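Local coordinates for calcium-dependent protein kinase, putative (Plasmodium falciparum, PDB 3MSE), which probably phosphorylates serine and threonine residues of proteins in response to calcium, which its C-terminal EF-hand region, the part in this chain, binds, at residues Ile125-Ile130 with Asn142-Phe147; Leu149-Ile154 with Asn165-Gln170; Ser17-Ile22 with Ser132-Lys137; Lys39-Leu44 with Glu94-Cys99. All blocks are in the same frame, centred on the assembly; numbering follows the deposited sequence.

Contact 1 (Ile125-Ile130 with Asn142-Phe147); sequences ISKSDI and NDIDNF. With CA (calcium ion), chain B.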
loop_
_atom_site.group_PDB
_atom_site.type_symbol
_atom_site.label_atom_id
_atom_site.label_comp_id
_atom_site.label_asym_id
_atom_site.label_seq_id
_atom_site.Cartn_x
_atom_site.Cartn_y
_atom_site.Cartn_z
ATOM N N ILE A 125 3.152 -23.414 2.329
ATOM C CA ILE A 125 2.426 -23.315 3.597
ATOM C C ILE A 125 1.903 -24.690 4.008
ATOM O O ILE A 125 0.971 -25.212 3.403
ATOM C CB ILE A 125 1.284 -22.251 3.573
ATOM C CG1 ILE A 125 1.871 -20.834 3.582
ATOM C CG2 ILE A 125 0.339 -22.437 4.772
ATOM C CD1 ILE A 125 0.829 -19.720 3.440
ATOM N N SER A 126 2.519 -25.264 5.040
ATOM C CA SER A 126 2.125 -26.572 5.559
ATOM C C SER A 126 1.040 -26.441 6.609
ATOM O O SER A 126 0.692 -25.337 7.048
ATOM C CB SER A 126 3.332 -27.312 6.156
ATOM O OG SER A 126 3.953 -26.559 7.195
ATOM N N LYS A 127 0.502 -27.584 7.006
ATOM C CA LYS A 127 -0.438 -27.660 8.100
ATOM C C LYS A 127 0.174 -27.060 9.380
ATOM O O LYS A 127 -0.488 -26.294 10.101
ATOM C CB LYS A 127 -0.842 -29.120 8.310
ATOM C CG LYS A 127 -2.204 -29.322 8.937
ATOM C CD LYS A 127 -2.099 -29.530 10.444
ATOM C CE LYS A 127 -3.464 -29.723 11.081
ATOM N NZ LYS A 127 -4.121 -30.990 10.652
ATOM N N SER A 128 1.442 -27.378 9.639
ATOM C CA SER A 128 2.111 -26.881 10.838
ATOM C C SER A 128 2.346 -25.360 10.794
ATOM O O SER A 128 2.379 -24.703 11.835
ATOM C CB SER A 128 3.415 -27.654 11.120
ATOM O OG SER A 128 4.508 -27.125 10.390
ATOM N N ASP A 129 2.501 -24.800 9.600
ATOM C CA ASP A 129 2.601 -23.347 9.468
ATOM C C ASP A 129 1.306 -22.630 9.900
ATOM O O ASP A 129 1.356 -21.524 10.468
ATOM C CB ASP A 129 2.958 -22.968 8.039
ATOM C CG ASP A 129 4.405 -23.283 7.695
ATOM O OD1 ASP A 129 5.281 -23.202 8.588
ATOM O OD2 ASP A 129 4.668 -23.593 6.526
ATOM N N ILE A 130 0.169 -23.276 9.646
ATOM C CA ILE A 130 -1.138 -22.742 10.046
ATOM C C ILE A 130 -1.385 -22.980 11.528
ATOM O O ILE A 130 -1.916 -22.109 12.223
ATOM C CB ILE A 130 -2.307 -23.343 9.196
ATOM C CG1 ILE A 130 -2.142 -22.992 7.708
ATOM C CG2 ILE A 130 -3.676 -22.868 9.733
ATOM C CD1 ILE A 130 -2.185 -21.497 7.377
ATOM N N ASN A 142 -10.018 -28.821 13.526
ATOM C CA ASN A 142 -11.191 -28.793 12.640
ATOM C C ASN A 142 -11.175 -27.563 11.726
ATOM O O ASN A 142 -11.317 -27.670 10.505
ATOM C CB ASN A 142 -12.479 -28.813 13.473
ATOM C CG ASN A 142 -13.735 -28.988 12.618
ATOM O OD1 ASN A 142 -13.777 -29.828 11.710
ATOM N ND2 ASN A 142 -14.771 -28.194 12.916
ATOM N N ASP A 143 -10.965 -26.402 12.334
ATOM C CA ASP A 143 -10.875 -25.142 11.613
ATOM C C ASP A 143 -9.772 -25.177 10.549
ATOM O O ASP A 143 -9.979 -24.744 9.411
ATOM C CB ASP A 143 -10.638 -24.000 12.609
ATOM C CG ASP A 143 -11.698 -23.949 13.716
ATOM O OD1 ASP A 143 -12.902 -23.828 13.380
ATOM O OD2 ASP A 143 -11.333 -24.021 14.919
ATOM N N ILE A 144 -8.609 -25.714 10.917
ATOM C CA ILE A 144 -7.455 -25.737 10.020
ATOM C C ILE A 144 -7.733 -26.579 8.779
ATOM O O ILE A 144 -7.432 -26.158 7.662
ATOM C CB ILE A 144 -6.157 -26.211 10.739
ATOM C CG1 ILE A 144 -5.789 -25.234 11.865
ATOM C CG2 ILE A 144 -5.006 -26.339 9.748
ATOM C CD1 ILE A 144 -4.813 -25.778 12.877
ATOM N N ASP A 145 -8.302 -27.767 8.986
ATOM C CA ASP A 145 -8.630 -28.684 7.882
ATOM C C ASP A 145 -9.588 -28.055 6.883
ATOM O O ASP A 145 -9.370 -28.169 5.685
ATOM C CB ASP A 145 -9.207 -30.004 8.405
ATOM C CG ASP A 145 -8.134 -30.968 8.870
ATOM O OD1 ASP A 145 -7.043 -30.986 8.263
ATOM O OD2 ASP A 145 -8.386 -31.702 9.848
ATOM N N ASN A 146 -10.635 -27.399 7.389
ATOM C CA ASN A 146 -11.552 -26.598 6.567
ATOM C C ASN A 146 -10.815 -25.614 5.665
ATOM O O ASN A 146 -11.111 -25.515 4.469
ATOM C CB ASN A 146 -12.538 -25.824 7.446
ATOM C CG ASN A 146 -13.497 -26.733 8.196
ATOM O OD1 ASN A 146 -13.591 -27.935 7.910
ATOM N ND2 ASN A 146 -14.228 -26.160 9.160
ATOM N N PHE A 147 -9.848 -24.899 6.237
ATOM C CA PHE A 147 -9.094 -23.907 5.482
ATOM C C PHE A 147 -8.323 -24.532 4.312
ATOM O O PHE A 147 -8.298 -23.966 3.212
ATOM C CB PHE A 147 -8.175 -23.098 6.403
ATOM C CG PHE A 147 -7.171 -22.253 5.672
ATOM C CD1 PHE A 147 -5.845 -22.665 5.571
ATOM C CD2 PHE A 147 -7.549 -21.052 5.080
ATOM C CE1 PHE A 147 -4.910 -21.893 4.895
ATOM C CE2 PHE A 147 -6.623 -20.272 4.399
ATOM C CZ PHE A 147 -5.294 -20.696 4.307
HETATM CA CA CA B . 6.719 -23.890 5.128
HETATM O O HOH W 1 6.274 -25.757 5.649
HETATM O O HOH W 2 7.749 -23.420 7.138
#
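I130 and I144 bring their backbones together, with CA atoms 7.0 Å apart, where the start of helix 127-133 packs against helix 141-152. These two isoleucines run antiparallel beside one another, and CG2 of I130 touches CG2 of I144 at 3.7 Å. CG2 of each stands anti to the backbone N; the other branch of I130 meets F147, I130 CD1 lying 3.7 Å from F147 CE1. Branched and aromatic side chains suit this buried place, since they fill it without bringing in a polar atom. K127 closes the margin: its chain, which turns at CD (chi2 -96°), crosses I144 at about a right angle, and CE lies 4.0 Å from I144 CG2. Beyond that apolar stem, K127 NZ forms a long salt bridge with D145 OD1 (3.8 Å) and a hydrogen bond with N141, just before the second segment. The other side of helix 127-133 faces the metal. D129 OD2 binds the calcium ion at 2.5 Å and also accepts from the backbone N of S126, in a nearly straight bond (172°) on the anti side, tilted about 31° from the carboxylate plane; D129 OD1 takes a bond from a calcium-bound water. D118, D122 and Y124 complete the protein ligands of this EF-hand loop. One short helix thus presents two chemistries: hydrocarbon toward helix 141-152, and oxygen atoms toward calcium, where the ion would probably draw charge from D129.

Contact 2 (Leu149-Ile154 with Asn165-Gln170); sequences LSVHSI and NKISFQ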
loop_
_atom_site.group_PDB
_atom_site.type_symbol
_atom_site.label_atom_id
_atom_site.label_comp_id
_atom_site.label_asym_id
_atom_site.label_seq_id
_atom_site.Cartn_x
_atom_site.Cartn_y
_atom_site.Cartn_z
ATOM N N LEU A 149 -9.023 -27.379 2.742
ATOM C CA LEU A 149 -10.015 -27.821 1.776
ATOM C C LEU A 149 -10.495 -26.647 0.913
ATOM O O LEU A 149 -10.577 -26.767 -0.322
ATOM C CB LEU A 149 -11.177 -28.541 2.481
ATOM C CG LEU A 149 -10.790 -29.893 3.119
ATOM C CD1 LEU A 149 -11.848 -30.401 4.108
ATOM C CD2 LEU A 149 -10.448 -30.975 2.068
ATOM N N SER A 150 -10.767 -25.510 1.558
ATOM C CA SER A 150 -11.163 -24.294 0.847
ATOM C C SER A 150 -10.113 -23.852 -0.175
ATOM O O SER A 150 -10.439 -23.613 -1.340
ATOM C CB SER A 150 -11.492 -23.165 1.822
ATOM O OG SER A 150 -12.598 -23.505 2.643
ATOM N N VAL A 151 -8.856 -23.758 0.257
ATOM C CA VAL A 151 -7.752 -23.403 -0.635
ATOM C C VAL A 151 -7.664 -24.333 -1.862
ATOM O O VAL A 151 -7.488 -23.867 -2.993
ATOM C CB VAL A 151 -6.396 -23.373 0.122
ATOM C CG1 VAL A 151 -5.217 -23.277 -0.851
ATOM C CG2 VAL A 151 -6.361 -22.218 1.121
ATOM N N HIS A 152 -7.801 -25.637 -1.631
ATOM C CA HIS A 152 -7.648 -26.636 -2.690
ATOM C C HIS A 152 -8.935 -26.920 -3.473
ATOM O O HIS A 152 -8.910 -27.672 -4.449
ATOM C CB HIS A 152 -7.065 -27.934 -2.126
ATOM C CG HIS A 152 -5.610 -27.843 -1.783
ATOM N ND1 HIS A 152 -5.099 -28.290 -0.582
ATOM C CD2 HIS A 152 -4.557 -27.348 -2.479
ATOM C CE1 HIS A 152 -3.794 -28.083 -0.558
ATOM N NE2 HIS A 152 -3.440 -27.510 -1.696
ATOM N N SER A 153 -10.048 -26.327 -3.043
ATOM C CA SER A 153 -11.310 -26.414 -3.786
ATOM C C SER A 153 -11.431 -25.302 -4.840
ATOM O O SER A 153 -12.538 -24.961 -5.268
ATOM C CB SER A 153 -12.505 -26.368 -2.826
ATOM N N ILE A 154 -10.292 -24.741 -5.252
ATOM C CA ILE A 154 -10.257 -23.638 -6.220
ATOM C C ILE A 154 -9.111 -23.824 -7.220
ATOM O O ILE A 154 -9.296 -24.403 -8.297
ATOM C CB ILE A 154 -10.155 -22.259 -5.505
ATOM C CG1 ILE A 154 -11.537 -21.805 -5.029
ATOM C CG2 ILE A 154 -9.540 -21.191 -6.419
ATOM C CD1 ILE A 154 -11.509 -20.866 -3.846
ATOM N N ASN A 165 -0.988 -31.810 1.170
ATOM C CA ASN A 165 -1.730 -30.859 1.991
ATOM C C ASN A 165 -0.828 -29.674 2.333
ATOM O O ASN A 165 -0.566 -29.364 3.504
ATOM C CB ASN A 165 -2.289 -31.525 3.245
ATOM C CG ASN A 165 -3.633 -30.948 3.650
ATOM O OD1 ASN A 165 -4.579 -30.929 2.852
ATOM N ND2 ASN A 165 -3.729 -30.474 4.894
ATOM N N LYS A 166 -0.339 -29.043 1.268
ATOM C CA LYS A 166 0.569 -27.916 1.323
ATOM C C LYS A 166 0.024 -26.864 0.370
ATOM O O LYS A 166 -0.805 -27.170 -0.489
ATOM C CB LYS A 166 1.968 -28.338 0.871
ATOM C CG LYS A 166 2.484 -29.628 1.516
ATOM C CD LYS A 166 3.925 -29.939 1.113
ATOM C CE LYS A 166 4.931 -29.163 1.951
ATOM N NZ LYS A 166 4.882 -29.566 3.387
ATOM N N ILE A 167 0.493 -25.631 0.503
ATOM C CA ILE A 167 -0.018 -24.531 -0.305
ATOM C C ILE A 167 1.135 -23.712 -0.883
ATOM O O ILE A 167 1.949 -23.155 -0.140
ATOM C CB ILE A 167 -0.975 -23.621 0.529
ATOM C CG1 ILE A 167 -2.183 -24.419 1.044
ATOM C CG2 ILE A 167 -1.426 -22.413 -0.277
ATOM C CD1 ILE A 167 -2.995 -23.707 2.138
ATOM N N SER A 168 1.202 -23.650 -2.211
ATOM C CA SER A 168 2.168 -22.804 -2.912
ATOM C C SER A 168 1.692 -21.358 -2.855
ATOM O O SER A 168 0.543 -21.101 -2.500
ATOM C CB SER A 168 2.280 -23.233 -4.378
ATOM O OG SER A 168 1.140 -22.803 -5.113
ATOM N N PHE A 169 2.557 -20.416 -3.230
ATOM C CA PHE A 169 2.154 -19.025 -3.253
ATOM C C PHE A 169 1.003 -18.798 -4.217
ATOM O O PHE A 169 0.117 -17.989 -3.943
ATOM C CB PHE A 169 3.301 -18.066 -3.579
ATOM C CG PHE A 169 2.842 -16.643 -3.738
ATOM C CD1 PHE A 169 2.894 -16.015 -4.977
ATOM C CD2 PHE A 169 2.277 -15.960 -2.660
ATOM C CE1 PHE A 169 2.436 -14.713 -5.137
ATOM C CE2 PHE A 169 1.807 -14.661 -2.807
ATOM C CZ PHE A 169 1.892 -14.031 -4.049
ATOM N N GLN A 170 1.026 -19.513 -5.340
ATOM C CA GLN A 170 0.014 -19.357 -6.380
ATOM C C GLN A 170 -1.362 -19.813 -5.891
ATOM O O GLN A 170 -2.353 -19.121 -6.105
ATOM C CB GLN A 170 0.425 -20.093 -7.670
ATOM C CG GLN A 170 -0.228 -19.544 -8.945
ATOM C CD GLN A 170 0.134 -18.087 -9.220
ATOM O OE1 GLN A 170 -0.740 -17.264 -9.482
ATOM N NE2 GLN A 170 1.424 -17.759 -9.143
#
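V151 and I167 reach toward each other tip to tip: CD1 of I167 comes between the two methyls of V151, 3.7 Å from CG1 and 3.8 Å from CG2. Beta-branched residues suit this buried spot, for each offers a compact apolar end close to its backbone. The I167 methyl gets there because CG1 is anti to the carbonyl carbon (chi1 -60°) and CD1 extends onward (chi2 166°). Beside this pair, H152 supplies the polar link. Its NE2 lies 2.9 Å from the carbonyl O of K166, which sits at the ring edge, in plane; the hydrogen bond is weak, bent to 123° at the hydrogen. Histidine suits a helix end here, since its ring can carry a donor across to a backbone carbonyl while its CE1 lies near N165 CA and I167 CG1. In the next shell, the main chain of I167 is held by a backbone hydrogen bond to I125, consistent with the short backbone pairing that links the two loops of an EF-hand pair. K166 points its CB away from V151 and H152, and its side chain lies against Y124 and S126 of the calcium-binding loop. Farther out, the segment 165-170 turns into helix 169-177, with S168 as N-cap, while V151 and H152 close helix 141-152. F147 and F148 of that helix cover I167 together with F172, and Y175 of helix 169-177 packs on V151, placing the contact between the two helices.

Contact 3 (Ser17-Ile22 with Ser132-Lys137); sequences SNIRNI and SLVHDK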
loop_
_atom_site.group_PDB
_atom_site.type_symbol
_atom_site.label_atom_id
_atom_site.label_comp_id
_atom_site.label_asym_id
_atom_site.label_seq_id
_atom_site.Cartn_x
_atom_site.Cartn_y
_atom_site.Cartn_z
ATOM N N SER A 17 -13.871 -17.017 7.082
ATOM C CA SER A 17 -13.362 -17.799 8.208
ATOM C C SER A 17 -12.406 -16.989 9.076
ATOM O O SER A 17 -11.857 -15.972 8.640
ATOM C CB SER A 17 -12.663 -19.060 7.705
ATOM O OG SER A 17 -11.496 -18.743 6.952
ATOM N N ASN A 18 -12.211 -17.446 10.307
ATOM C CA ASN A 18 -11.274 -16.812 11.191
ATOM C C ASN A 18 -9.856 -16.827 10.619
ATOM O O ASN A 18 -9.162 -15.816 10.669
ATOM C CB ASN A 18 -11.348 -17.449 12.572
ATOM C CG ASN A 18 -12.543 -16.962 13.369
ATOM O OD1 ASN A 18 -12.815 -15.755 13.441
ATOM N ND2 ASN A 18 -13.254 -17.893 13.987
ATOM N N ILE A 19 -9.472 -17.941 10.001
ATOM C CA ILE A 19 -8.135 -18.063 9.379
ATOM C C ILE A 19 -7.921 -17.114 8.191
ATOM O O ILE A 19 -6.868 -16.460 8.084
ATOM C CB ILE A 19 -7.791 -19.539 9.032
ATOM C CG1 ILE A 19 -7.657 -20.345 10.342
ATOM C CG2 ILE A 19 -6.507 -19.626 8.208
ATOM C CD1 ILE A 19 -7.597 -21.876 10.178
ATOM N N ARG A 20 -8.918 -17.007 7.315
ATOM C CA ARG A 20 -8.881 -16.000 6.237
ATOM C C ARG A 20 -8.659 -14.616 6.814
ATOM O O ARG A 20 -7.825 -13.846 6.328
ATOM C CB ARG A 20 -10.208 -16.011 5.462
ATOM C CG ARG A 20 -10.128 -15.585 4.015
ATOM C CD ARG A 20 -10.017 -14.092 3.744
ATOM N NE ARG A 20 -10.981 -13.237 4.430
ATOM C CZ ARG A 20 -11.633 -12.208 3.866
ATOM N NH1 ARG A 20 -11.489 -11.925 2.581
ATOM N NH2 ARG A 20 -12.460 -11.474 4.594
ATOM N N ASN A 21 -9.410 -14.296 7.857
ATOM C CA ASN A 21 -9.335 -12.970 8.433
ATOM C C ASN A 21 -8.037 -12.740 9.229
ATOM O O ASN A 21 -7.540 -11.632 9.282
ATOM C CB ASN A 21 -10.586 -12.692 9.268
ATOM C CG ASN A 21 -11.846 -12.537 8.390
ATOM O OD1 ASN A 21 -11.744 -12.436 7.171
ATOM N ND2 ASN A 21 -13.012 -12.531 9.012
ATOM N N ILE A 22 -7.493 -13.790 9.821
ATOM C CA ILE A 22 -6.165 -13.698 10.452
ATOM C C ILE A 22 -5.118 -13.292 9.410
ATOM O O ILE A 22 -4.326 -12.365 9.635
ATOM C CB ILE A 22 -5.805 -14.994 11.188
ATOM C CG1 ILE A 22 -6.647 -15.070 12.460
ATOM C CG2 ILE A 22 -4.275 -15.009 11.559
ATOM C CD1 ILE A 22 -6.779 -16.451 13.031
ATOM N N SER A 132 0.875 -22.925 13.645
ATOM C CA SER A 132 1.686 -21.909 14.288
ATOM C C SER A 132 1.020 -20.538 14.200
ATOM O O SER A 132 0.961 -19.789 15.186
ATOM C CB SER A 132 3.090 -21.872 13.671
ATOM O OG SER A 132 3.821 -20.829 14.286
ATOM N N LEU A 133 0.505 -20.229 13.014
ATOM C CA LEU A 133 -0.210 -18.977 12.791
ATOM C C LEU A 133 -1.329 -18.778 13.827
ATOM O O LEU A 133 -1.556 -17.667 14.287
ATOM C CB LEU A 133 -0.785 -18.933 11.353
ATOM C CG LEU A 133 -1.525 -17.655 10.953
ATOM C CD1 LEU A 133 -0.586 -16.457 10.964
ATOM C CD2 LEU A 133 -2.144 -17.807 9.578
ATOM N N VAL A 134 -1.995 -19.857 14.220
ATOM C CA VAL A 134 -3.116 -19.724 15.140
ATOM C C VAL A 134 -2.768 -20.049 16.582
ATOM O O VAL A 134 -3.664 -20.300 17.414
ATOM C CB VAL A 134 -4.356 -20.527 14.650
ATOM C CG1 VAL A 134 -4.713 -20.085 13.229
ATOM C CG2 VAL A 134 -4.103 -22.033 14.694
ATOM N N HIS A 135 -1.472 -20.018 16.887
ATOM C CA HIS A 135 -0.971 -20.429 18.214
ATOM C C HIS A 135 -1.550 -19.567 19.349
ATOM O O HIS A 135 -1.666 -20.024 20.485
ATOM C CB HIS A 135 0.572 -20.386 18.243
ATOM C CG HIS A 135 1.112 -19.011 18.463
ATOM N ND1 HIS A 135 1.106 -18.046 17.481
ATOM C CD2 HIS A 135 1.600 -18.415 19.573
ATOM C CE1 HIS A 135 1.589 -16.919 17.973
ATOM N NE2 HIS A 135 1.901 -17.119 19.241
ATOM N N ASP A 136 -1.918 -18.321 19.046
ATOM C CA ASP A 136 -2.514 -17.453 20.063
ATOM C C ASP A 136 -4.036 -17.282 19.906
ATOM O O ASP A 136 -4.604 -16.296 20.363
ATOM C CB ASP A 136 -1.818 -16.081 20.091
ATOM C CG ASP A 136 -1.925 -15.319 18.753
ATOM O OD1 ASP A 136 -1.375 -14.202 18.696
ATOM O OD2 ASP A 136 -2.522 -15.813 17.761
ATOM N N LYS A 137 -4.676 -18.242 19.251
ATOM C CA LYS A 137 -6.109 -18.182 18.967
ATOM C C LYS A 137 -6.717 -19.480 19.425
ATOM O O LYS A 137 -6.077 -20.541 19.345
ATOM C CB LYS A 137 -6.372 -18.023 17.456
ATOM C CG LYS A 137 -5.618 -16.906 16.754
ATOM C CD LYS A 137 -6.208 -15.541 17.071
ATOM C CE LYS A 137 -5.625 -14.446 16.167
ATOM N NZ LYS A 137 -4.261 -14.003 16.593
#
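I22 carries most of the apolar contact between the start of the long helix 18-48 and the end of helix 127-133. Its CG2 methyl rests 3.9 Å from CG of L133, the two side chains passing each other head to tail. CG1 of I22, anti to the carbonyl carbon (chi1 -73°), and CD1 beyond it pack against the K137 methylenes, the two chains running opposite ways, with I22 CG1 3.9 Å from K137 CE. V134 sits between the isoleucines of successive turns, its CG1 4.1 Å from I19 CG1 and 4.2 Å from I22 CD1. Isoleucine suits position 22, where CG2 meets L133 while CG1 and CD1 serve K137 and V134, and lysine suits the margin, where hydrocarbon can pack while the amine stays with polar partners. This helix 127-133 is the one leaving the second calcium-binding EF-hand loop, so the N-terminal part of helix 18-48 is packed against the C-terminal EF-hand region. No hydrogen bond joins the two segments; the polar groups shape each one internally. S17 is the N-cap of helix 18-48, its OG accepting from R20 N at 3.1 Å. R20 grips N21 OD1 side-on, with NE and NH2 both giving to that one oxygen, and NH1 turns to T179. In the other segment, V134 to K137 form a type I beta turn, and S132 O accepts from both H135 N and H135 ND1. A salt bridge joins K137 NZ to D136 OD2 (2.8 Å), the amine lying above the carboxylate plane, and K137 NZ also bonds to N85 of the second subunit, whose I84 packs on I22 and K137.

Contact 4 (Lys39-Leu44 with Glu94-Cys99); sequences KYINEL and EFMAGC
An apolar helix-to-helix contact joins I41 and L44 of the long helix 18-48 to F95, M96 and C99 of helix 92-99, inside the N-terminal EF-hand pair. The segment axes come within 10.4 Å at an angle of 127°, and the nearest CA atoms are those of I41 and M96. I41 spreads its branches over two turns: CG2, anti to the backbone N, meets M96 CB at 3.9 Å and F95 CD1 at 4.0 Å, while CD1 reaches C99 CB at 3.8 Å. L44 crosses F95 at about a right angle, its CD2 methyl touching the edge of the ring at CZ (3.7 Å). SG of C99 lies over one face of that ring, 3.6 Å above the plane and offset toward the rim. A phenylalanine suits a place between two helices so spaced, since its ring reaches across to I41 and L44, and the small cysteine allows I41 to come close to the backbone. F45 and L48 extend the packing on F95 along helix 18-48, toward the first calcium loop, and the hydroxyl of Y92, at the start of helix 92-99, hydrogen-bonds to N42 OD1. W102, just past that helix, covers M96, as does L31 of the second subunit.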
loop_
_atom_site.group_PDB
_atom_site.type_symbol
_atom_site.label_atom_id
_atom_site.label_comp_id
_atom_site.label_asym_id
_atom_site.label_seq_id
_atom_site.Cartn_x
_atom_site.Cartn_y
_atom_site.Cartn_z
ATOM N N LYS A 39 2.251 9.141 6.919
ATOM C CA LYS A 39 1.894 10.138 7.923
ATOM C C LYS A 39 3.088 11.065 8.223
ATOM O O LYS A 39 2.926 12.286 8.287
ATOM C CB LYS A 39 1.398 9.459 9.203
ATOM C CG LYS A 39 0.612 10.362 10.146
ATOM C CD LYS A 39 -0.084 9.563 11.274
ATOM C CE LYS A 39 -1.117 8.561 10.725
ATOM N NZ LYS A 39 -2.327 9.208 10.108
ATOM N N TYR A 40 4.278 10.481 8.395
ATOM C CA TYR A 40 5.489 11.282 8.611
ATOM C C TYR A 40 5.698 12.246 7.440
ATOM O O TYR A 40 5.858 13.452 7.645
ATOM C CB TYR A 40 6.740 10.419 8.848
ATOM C CG TYR A 40 7.980 11.261 9.091
ATOM C CD1 TYR A 40 8.227 11.838 10.344
ATOM C CD2 TYR A 40 8.885 11.523 8.057
ATOM C CE1 TYR A 40 9.356 12.635 10.563
ATOM C CE2 TYR A 40 10.009 12.315 8.266
ATOM C CZ TYR A 40 10.238 12.866 9.515
ATOM O OH TYR A 40 11.353 13.644 9.708
ATOM N N ILE A 41 5.651 11.717 6.219
ATOM C CA ILE A 41 5.778 12.545 5.018
ATOM C C ILE A 41 4.711 13.640 5.000
ATOM O O ILE A 41 4.984 14.779 4.602
ATOM C CB ILE A 41 5.785 11.689 3.714
ATOM C CG1 ILE A 41 7.034 10.803 3.660
ATOM C CG2 ILE A 41 5.718 12.571 2.467
ATOM C CD1 ILE A 41 6.946 9.636 2.669
ATOM N N ASN A 42 3.511 13.302 5.475
ATOM C CA ASN A 42 2.396 14.256 5.562
ATOM C C ASN A 42 2.705 15.398 6.513
ATOM O O ASN A 42 2.413 16.558 6.223
ATOM C CB ASN A 42 1.112 13.560 6.055
ATOM C CG ASN A 42 0.390 12.777 4.961
ATOM O OD1 ASN A 42 0.754 12.833 3.786
ATOM N ND2 ASN A 42 -0.650 12.039 5.355
ATOM N N GLU A 43 3.278 15.056 7.660
ATOM C CA GLU A 43 3.647 16.054 8.650
ATOM C C GLU A 43 4.826 16.896 8.167
ATOM O O GLU A 43 4.882 18.099 8.417
ATOM C CB GLU A 43 3.932 15.410 10.007
ATOM C CG GLU A 43 2.684 15.292 10.899
ATOM C CD GLU A 43 2.202 16.644 11.428
ATOM O OE1 GLU A 43 2.808 17.168 12.393
ATOM O OE2 GLU A 43 1.214 17.184 10.882
ATOM N N LEU A 44 5.746 16.259 7.448
ATOM C CA LEU A 44 6.867 16.966 6.850
ATOM C C LEU A 44 6.373 17.990 5.839
ATOM O O LEU A 44 6.762 19.158 5.884
ATOM C CB LEU A 44 7.829 15.980 6.198
ATOM C CG LEU A 44 9.216 16.499 5.812
ATOM C CD1 LEU A 44 9.993 16.946 7.056
ATOM C CD2 LEU A 44 9.969 15.404 5.051
ATOM N N GLU A 94 4.084 14.645 -5.744
ATOM C CA GLU A 94 5.470 14.734 -6.227
ATOM C C GLU A 94 6.526 14.717 -5.104
ATOM O O GLU A 94 7.607 14.115 -5.268
ATOM C CB GLU A 94 5.634 15.948 -7.125
ATOM C CG GLU A 94 4.736 15.849 -8.386
ATOM C CD GLU A 94 4.522 17.185 -9.089
ATOM O OE1 GLU A 94 3.817 17.183 -10.125
ATOM O OE2 GLU A 94 5.056 18.229 -8.633
ATOM N N PHE A 95 6.186 15.342 -3.979
ATOM C CA PHE A 95 7.050 15.416 -2.806
ATOM C C PHE A 95 7.160 14.023 -2.232
ATOM O O PHE A 95 8.236 13.535 -1.909
ATOM C CB PHE A 95 6.455 16.362 -1.751
ATOM C CG PHE A 95 7.300 16.503 -0.495
ATOM C CD1 PHE A 95 6.849 16.007 0.721
ATOM C CD2 PHE A 95 8.541 17.151 -0.535
ATOM C CE1 PHE A 95 7.618 16.158 1.889
ATOM C CE2 PHE A 95 9.327 17.300 0.630
ATOM C CZ PHE A 95 8.874 16.817 1.829
ATOM N N MET A 96 6.017 13.371 -2.131
ATOM C CA MET A 96 5.954 12.092 -1.505
ATOM C C MET A 96 6.623 10.984 -2.344
ATOM O O MET A 96 7.219 10.040 -1.792
ATOM C CB MET A 96 4.495 11.831 -1.123
ATOM C CG MET A 96 3.880 10.691 -1.767
ATOM S SD MET A 96 4.040 9.505 -0.478
ATOM C CE MET A 96 4.049 8.060 -1.520
ATOM N N ALA A 97 6.571 11.123 -3.663
ATOM C CA ALA A 97 7.288 10.235 -4.562
ATOM C C ALA A 97 8.811 10.210 -4.276
ATOM O O ALA A 97 9.436 9.174 -4.371
ATOM C CB ALA A 97 7.041 10.639 -6.002
ATOM N N GLY A 98 9.380 11.356 -3.932
ATOM C CA GLY A 98 10.817 11.450 -3.682
ATOM C C GLY A 98 11.217 11.109 -2.261
ATOM O O GLY A 98 12.398 10.851 -2.015
ATOM N N CYS A 99 10.244 11.099 -1.343
ATOM C CA CYS A 99 10.489 10.865 0.085
ATOM C C CYS A 99 10.274 9.426 0.506
ATOM O O CYS A 99 10.807 9.000 1.539
ATOM C CB CYS A 99 9.601 11.740 0.973
ATOM S SG CYS A 99 9.956 13.482 0.923
#

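Contacts 1, 3 and 4 are buried, whereas contact 2 is only partly so, with a weak histidine bond beside its one apolar pair. Contacts 1, 2 and 3 gather in the C-terminal EF-hand region, with contact 1 touching both of the others. Contacts 1 and 2 share helix 141-152 and meet where I125 N approaches I167 O; contacts 1 and 3 share helix 127-133, and I19 of contact 3 packs on F147 and I144. Contact 4 lies on the opposite side of the chain's centre, its own centre about 41 Å from that of contact 1, and is purely apolar across its segments. Helix 18-48 spans the distance, serving contacts 3 and 4, both of which touch the second subunit. Contact 1 alone includes a calcium ligand.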